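Local coordinates for putative glutathione S-transferase (Corynebacterium glutamicum, PDB 3M1G), which probably acts as a glutathione transferase of the ECM4-like subfamily, transferring glutathione to substrates not yet identified, at residues Y62-A67 and R75-R80; S156-F161 and D245-P250. One frame throughout, in Å; residues are numbered along the deposited sequence.

Helix 71-83 ties the two contacts together: it supplies the helical side of interaction 1 and lies against both helices of interaction 2, whose centre is about 10 Å from that of interaction 1. Thr79 OG1 packs 3.6 Å from Thr158 CG2 and equally 3.6 Å from Ile246 CG2, so this residue sits between the helices 154-163 and 243-253. Nearby, Arg75 NH2 lies 3.5 Å from Arg247 CD. The predicted nucleophile Cys70 immediately precedes helix 71-83. The side chain of Cys70 is about 7 Å from that of Ala66 in interaction 1, and the side chain of Cys70 is about 12 Å from that of Thr158 in interaction 2.

Interaction 1 of 2, residues Y62-A67 and R75-R80; sequences YRLVAA and RTVITR
Leu64 reaches from strand 62-66 onto Thr76 of the helical segment 75-80, and its side chain carries most of the contact. CB leaves the strand toward the helix without touching it, and the first meeting comes at CG, 3.8 Å from Thr76 OG1. With CG anti to the backbone N (chi1 177°), the two methyl branches open onto the threonine: Leu64 CD1 and CD2 each approach Thr76 OG1 to 3.4 Å, so the hydroxyl oxygen faces the fork of the leucine. Both methyls also lie against Thr76 CB, and Leu64 CD2 comes within 3.9 Å of Thr76 O. The axes of strand 62-66 and of the segment 75-80 approach to 9.4 Å, with 138° between their N-to-C directions. This is the first half of the beta-alpha-beta unit formed by strand 62-66, helix 71-83 and the parallel strand 90-93, which opens the thioredoxin-like N-terminal domain of glutathione transferases. Two residues farther along the strand, on the same face, Ala66 presents its CB to Val77 CG2 at 3.7 Å, a plain methyl-to-methyl contact; this branch of Val77 also stands 4.2 Å from Leu64 CD2. The Thr76 hydroxyl, though pressed against hydrocarbon, is hydrogen-bonded to Ala73 O in the preceding turn of the helix. Its chi1 of 74° places OG1 between the backbone N and the carbonyl carbon, within reach of that oxygen. Arg80 extends its chain past the leucine, its methylene CD 3.9 Å from Leu64 CD2, and the guanidinium travels on: NE is hydrogen-bonded to Ile89 O and NH1 forms a salt bridge with Glu352. Leu91 of strand 90-93 packs on both Leu64 and the Arg80 side chain.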
loop_
_atom_site.group_PDB
_atom_site.type_symbol
_atom_site.label_atom_id
_atom_site.label_comp_id
_atom_site.label_asym_id
_atom_site.label_seq_id
_atom_site.Cartn_x
_atom_site.Cartn_y
_atom_site.Cartn_z
ATOM N N TYR A 62 8.249 13.884 -38.306
ATOM C CA TYR A 62 8.464 12.888 -37.260
ATOM C C TYR A 62 7.246 12.662 -36.368
ATOM O O TYR A 62 6.400 13.564 -36.162
ATOM C CB TYR A 62 9.642 13.304 -36.370
ATOM C CG TYR A 62 10.870 13.704 -37.115
ATOM C CD1 TYR A 62 11.680 12.749 -37.719
ATOM C CD2 TYR A 62 11.203 15.068 -37.271
ATOM C CE1 TYR A 62 12.801 13.110 -38.405
ATOM C CE2 TYR A 62 12.312 15.453 -37.952
ATOM C CZ TYR A 62 13.116 14.484 -38.541
ATOM O OH TYR A 62 14.248 14.862 -39.227
ATOM N N ARG A 63 7.182 11.447 -35.808
ATOM C CA ARG A 63 6.125 11.046 -34.886
ATOM C C ARG A 63 6.736 10.566 -33.582
ATOM O O ARG A 63 7.701 9.793 -33.588
ATOM C CB ARG A 63 5.288 9.911 -35.509
ATOM C CG ARG A 63 4.238 9.295 -34.578
ATOM C CD ARG A 63 3.416 8.217 -35.303
ATOM N NE ARG A 63 2.597 8.896 -36.279
ATOM C CZ ARG A 63 1.311 9.196 -36.117
ATOM N NH1 ARG A 63 0.629 8.788 -35.051
ATOM N NH2 ARG A 63 0.690 9.861 -37.080
ATOM N N LEU A 64 6.175 11.042 -32.465
ATOM C CA LEU A 64 6.525 10.522 -31.157
ATOM C C LEU A 64 5.641 9.304 -30.874
ATOM O O LEU A 64 4.418 9.393 -30.902
ATOM C CB LEU A 64 6.336 11.571 -30.063
ATOM C CG LEU A 64 6.615 11.131 -28.627
ATOM C CD1 LEU A 64 8.105 10.769 -28.446
ATOM C CD2 LEU A 64 6.166 12.260 -27.638
ATOM N N VAL A 65 6.281 8.162 -30.649
ATOM C CA VAL A 65 5.552 6.937 -30.395
ATOM C C VAL A 65 5.763 6.698 -28.905
ATOM O O VAL A 65 6.897 6.563 -28.445
ATOM C CB VAL A 65 6.051 5.750 -31.226
ATOM C CG1 VAL A 65 5.299 4.403 -30.770
ATOM C CG2 VAL A 65 5.852 6.016 -32.747
ATOM N N ALA A 66 4.666 6.735 -28.161
ATOM C CA ALA A 66 4.703 6.690 -26.705
ATOM C C ALA A 66 3.665 5.690 -26.161
ATOM O O ALA A 66 2.904 5.068 -26.936
ATOM C CB ALA A 66 4.455 8.109 -26.143
ATOM N N ALA A 67 3.658 5.480 -24.849
ATOM C CA ALA A 67 2.621 4.659 -24.200
ATOM C C ALA A 67 2.221 5.391 -22.936
ATOM O O ALA A 67 3.098 5.865 -22.181
ATOM C CB ALA A 67 3.163 3.236 -23.854
ATOM N N ARG A 75 7.677 11.248 -19.817
ATOM C CA ARG A 75 8.544 12.449 -19.910
ATOM C C ARG A 75 8.441 13.184 -21.267
ATOM O O ARG A 75 8.352 14.418 -21.315
ATOM C CB ARG A 75 9.994 12.050 -19.814
ATOM C CG ARG A 75 10.440 11.270 -18.574
ATOM C CD ARG A 75 11.911 10.970 -18.738
ATOM N NE ARG A 75 12.510 10.335 -17.589
ATOM C CZ ARG A 75 13.821 10.090 -17.493
ATOM N NH1 ARG A 75 14.299 9.481 -16.432
ATOM N NH2 ARG A 75 14.661 10.456 -18.466
ATOM N N THR A 76 8.472 12.410 -22.346
ATOM C CA THR A 76 8.452 12.954 -23.689
ATOM C C THR A 76 7.128 13.588 -24.024
ATOM O O THR A 76 7.080 14.647 -24.725
ATOM C CB THR A 76 8.878 11.900 -24.792
ATOM O OG1 THR A 76 7.859 10.925 -25.024
ATOM C CG2 THR A 76 10.124 11.183 -24.422
ATOM N N VAL A 77 6.046 12.989 -23.523
ATOM C CA VAL A 77 4.695 13.519 -23.752
ATOM C C VAL A 77 4.474 14.827 -23.005
ATOM O O VAL A 77 3.928 15.807 -23.557
ATOM C CB VAL A 77 3.599 12.474 -23.421
ATOM C CG1 VAL A 77 2.158 13.059 -23.607
ATOM C CG2 VAL A 77 3.775 11.252 -24.302
ATOM N N ILE A 78 4.936 14.870 -21.762
ATOM C CA ILE A 78 4.793 16.072 -20.936
ATOM C C ILE A 78 5.580 17.231 -21.614
ATOM O O ILE A 78 5.087 18.340 -21.709
ATOM C CB ILE A 78 5.378 15.854 -19.509
ATOM C CG1 ILE A 78 4.512 14.859 -18.683
ATOM C CG2 ILE A 78 5.496 17.138 -18.787
ATOM C CD1 ILE A 78 5.268 14.228 -17.421
ATOM N N THR A 79 6.806 16.945 -22.050
ATOM C CA THR A 79 7.672 17.970 -22.602
ATOM C C THR A 79 7.074 18.488 -23.924
ATOM O O THR A 79 7.028 19.699 -24.154
ATOM C CB THR A 79 9.091 17.429 -22.780
ATOM O OG1 THR A 79 9.585 16.994 -21.499
ATOM C CG2 THR A 79 10.030 18.504 -23.361
ATOM N N ARG A 80 6.597 17.572 -24.763
ATOM C CA ARG A 80 5.940 17.935 -26.021
ATOM C C ARG A 80 4.765 18.882 -25.795
ATOM O O ARG A 80 4.605 19.889 -26.522
ATOM C CB ARG A 80 5.514 16.697 -26.809
ATOM C CG ARG A 80 4.747 16.930 -28.113
ATOM C CD ARG A 80 4.530 15.642 -28.842
ATOM N NE ARG A 80 3.534 15.702 -29.923
ATOM C CZ ARG A 80 2.222 15.497 -29.780
ATOM N NH1 ARG A 80 1.672 15.251 -28.593
ATOM N NH2 ARG A 80 1.443 15.547 -30.844
#

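Interaction 2 of 2, residues S156-F161 and D245-P250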
loop_
_atom_site.group_PDB
_atom_site.type_symbol
_atom_site.label_atom_id
_atom_site.label_comp_id
_atom_site.label_asym_id
_atom_site.label_seq_id
_atom_site.Cartn_x
_atom_site.Cartn_y
_atom_site.Cartn_z
ATOM N N SER A 156 18.048 12.078 -24.362
ATOM C CA SER A 156 18.334 13.091 -25.339
ATOM C C SER A 156 17.085 13.597 -26.047
ATOM O O SER A 156 17.064 14.745 -26.514
ATOM C CB SER A 156 19.430 12.650 -26.338
ATOM O OG SER A 156 18.952 11.656 -27.180
ATOM N N ILE A 157 16.006 12.817 -26.052
ATOM C CA ILE A 157 14.786 13.274 -26.685
ATOM C C ILE A 157 14.276 14.540 -26.017
ATOM O O ILE A 157 14.005 15.511 -26.694
ATOM C CB ILE A 157 13.687 12.171 -26.773
ATOM C CG1 ILE A 157 14.111 11.123 -27.796
ATOM C CG2 ILE A 157 12.306 12.764 -27.188
ATOM C CD1 ILE A 157 13.196 9.882 -27.881
ATOM N N THR A 158 14.171 14.559 -24.693
ATOM C CA THR A 158 13.602 15.711 -24.004
ATOM C C THR A 158 14.591 16.879 -23.979
ATOM O O THR A 158 14.187 18.034 -24.138
ATOM C CB THR A 158 13.100 15.362 -22.557
ATOM O OG1 THR A 158 14.148 14.688 -21.843
ATOM C CG2 THR A 158 11.838 14.432 -22.616
ATOM N N ILE A 159 15.883 16.599 -23.846
ATOM C CA ILE A 159 16.861 17.675 -23.908
ATOM C C ILE A 159 16.779 18.325 -25.282
ATOM O O ILE A 159 16.711 19.546 -25.415
ATOM C CB ILE A 159 18.303 17.181 -23.607
ATOM C CG1 ILE A 159 18.432 16.694 -22.178
ATOM C CG2 ILE A 159 19.317 18.268 -23.821
ATOM C CD1 ILE A 159 17.899 17.698 -21.132
ATOM N N ASP A 160 16.732 17.509 -26.320
ATOM C CA ASP A 160 16.667 18.055 -27.686
ATOM C C ASP A 160 15.340 18.765 -27.983
ATOM O O ASP A 160 15.338 19.797 -28.667
ATOM C CB ASP A 160 16.999 16.982 -28.714
ATOM C CG ASP A 160 18.494 16.569 -28.670
ATOM O OD1 ASP A 160 19.322 17.257 -27.987
ATOM O OD2 ASP A 160 18.861 15.590 -29.369
ATOM N N PHE A 161 14.222 18.262 -27.454
ATOM C CA PHE A 161 12.947 19.025 -27.580
ATOM C C PHE A 161 13.130 20.469 -27.052
ATOM O O PHE A 161 12.632 21.420 -27.653
ATOM C CB PHE A 161 11.765 18.387 -26.828
ATOM C CG PHE A 161 11.114 17.209 -27.491
ATOM C CD1 PHE A 161 11.417 16.795 -28.800
ATOM C CD2 PHE A 161 10.177 16.476 -26.769
ATOM C CE1 PHE A 161 10.783 15.724 -29.361
ATOM C CE2 PHE A 161 9.520 15.428 -27.326
ATOM C CZ PHE A 161 9.807 15.031 -28.636
ATOM N N ASP A 245 12.219 17.887 -12.804
ATOM C CA ASP A 245 10.871 17.579 -12.304
ATOM C C ASP A 245 10.108 16.687 -13.290
ATOM O O ASP A 245 9.377 15.756 -12.904
ATOM C CB ASP A 245 10.117 18.883 -12.036
ATOM C CG ASP A 245 10.862 19.815 -11.124
ATOM O OD1 ASP A 245 11.087 19.451 -9.938
ATOM O OD2 ASP A 245 11.219 20.941 -11.589
ATOM N N ILE A 246 10.335 16.901 -14.591
ATOM C CA ILE A 246 9.715 16.098 -15.603
ATOM C C ILE A 246 10.229 14.641 -15.586
ATOM O O ILE A 246 9.499 13.728 -15.981
ATOM C CB ILE A 246 9.910 16.784 -16.944
ATOM C CG1 ILE A 246 9.062 18.097 -16.923
ATOM C CG2 ILE A 246 9.529 15.874 -18.106
ATOM C CD1 ILE A 246 9.523 19.131 -17.831
ATOM N N ARG A 247 11.466 14.432 -15.131
ATOM C CA ARG A 247 12.017 13.108 -14.960
ATOM C C ARG A 247 11.603 12.453 -13.626
ATOM O O ARG A 247 11.517 11.239 -13.543
ATOM C CB ARG A 247 13.522 13.135 -15.054
ATOM C CG ARG A 247 13.967 13.509 -16.450
ATOM C CD ARG A 247 15.442 13.341 -16.622
ATOM N NE ARG A 247 15.896 13.944 -17.869
ATOM C CZ ARG A 247 17.117 13.810 -18.385
ATOM N NH1 ARG A 247 17.404 14.421 -19.525
ATOM N NH2 ARG A 247 18.054 13.086 -17.778
ATOM N N LEU A 248 11.276 13.233 -12.612
ATOM C CA LEU A 248 10.850 12.656 -11.322
ATOM C C LEU A 248 9.324 12.351 -11.289
ATOM O O LEU A 248 8.913 11.283 -10.845
ATOM C CB LEU A 248 11.266 13.556 -10.169
ATOM C CG LEU A 248 10.796 13.157 -8.763
ATOM C CD1 LEU A 248 11.285 11.741 -8.401
ATOM C CD2 LEU A 248 11.233 14.199 -7.731
ATOM N N TYR A 249 8.512 13.274 -11.801
ATOM C CA TYR A 249 7.064 13.154 -11.782
ATOM C C TYR A 249 6.519 11.811 -12.222
ATOM O O TYR A 249 5.678 11.255 -11.534
ATOM C CB TYR A 249 6.424 14.297 -12.570
ATOM C CG TYR A 249 4.955 14.202 -12.765
ATOM C CD1 TYR A 249 4.072 14.683 -11.814
ATOM C CD2 TYR A 249 4.424 13.623 -13.913
ATOM C CE1 TYR A 249 2.708 14.596 -12.013
ATOM C CE2 TYR A 249 3.069 13.539 -14.109
ATOM C CZ TYR A 249 2.215 14.019 -13.143
ATOM O OH TYR A 249 0.858 13.930 -13.372
ATOM N N PRO A 250 7.010 11.252 -13.343
ATOM C CA PRO A 250 6.411 10.004 -13.805
ATOM C C PRO A 250 6.548 8.838 -12.808
ATOM O O PRO A 250 5.673 7.967 -12.783
ATOM C CB PRO A 250 7.171 9.712 -15.108
ATOM C CG PRO A 250 7.554 11.107 -15.622
ATOM C CD PRO A 250 7.956 11.806 -14.334
#
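Ile159 and Arg247 meet where helix 154-163, the helix that follows the last strand of the thioredoxin-like domain, faces helix 243-253 of the all-helical C-terminal domain of the glutathione transferase fold. The contact is made by the end of the arginine, since the backbones stay well apart: the nearest CA atoms, those of Thr158 and Ile246, are 9.3 Å from each other. Closest packing is found around Arg247 NH1, which has Ile159 CG1 at 3.6 Å and the terminal methyl CD1 of the same isoleucine at 3.7 Å. CG1 lies near the guanidinium plane, at its edge, and the two side chains cross at about a right angle. An extended chain from CG to NE, swung beside the backbone N at its root (chi1 -66°), lets the arginine span the gap. Thr158 meets the arginine more loosely. Its OG1 is 4.0 Å from Arg247 NH1, too long for a hydrogen bond, and it approaches the guanidinium obliquely. The two are joined instead through Glu243, at the start of the arginine's own helix: OE2 of that glutamate is hydrogen-bonded to Thr158 OG1 and forms a salt bridge with Arg247 NE. One carboxylate oxygen thus draws both polar groups together, and probably offsets the arginine's charge. Thr158 is buried, whereas Ile159 and Arg247 remain partly exposed. At the end of the partly exposed arginine a glycerol molecule, probably from the crystallisation liquor, has its O3 hydrogen-bonded to Arg247 NH1, the same nitrogen that rests against Ile159 CG1.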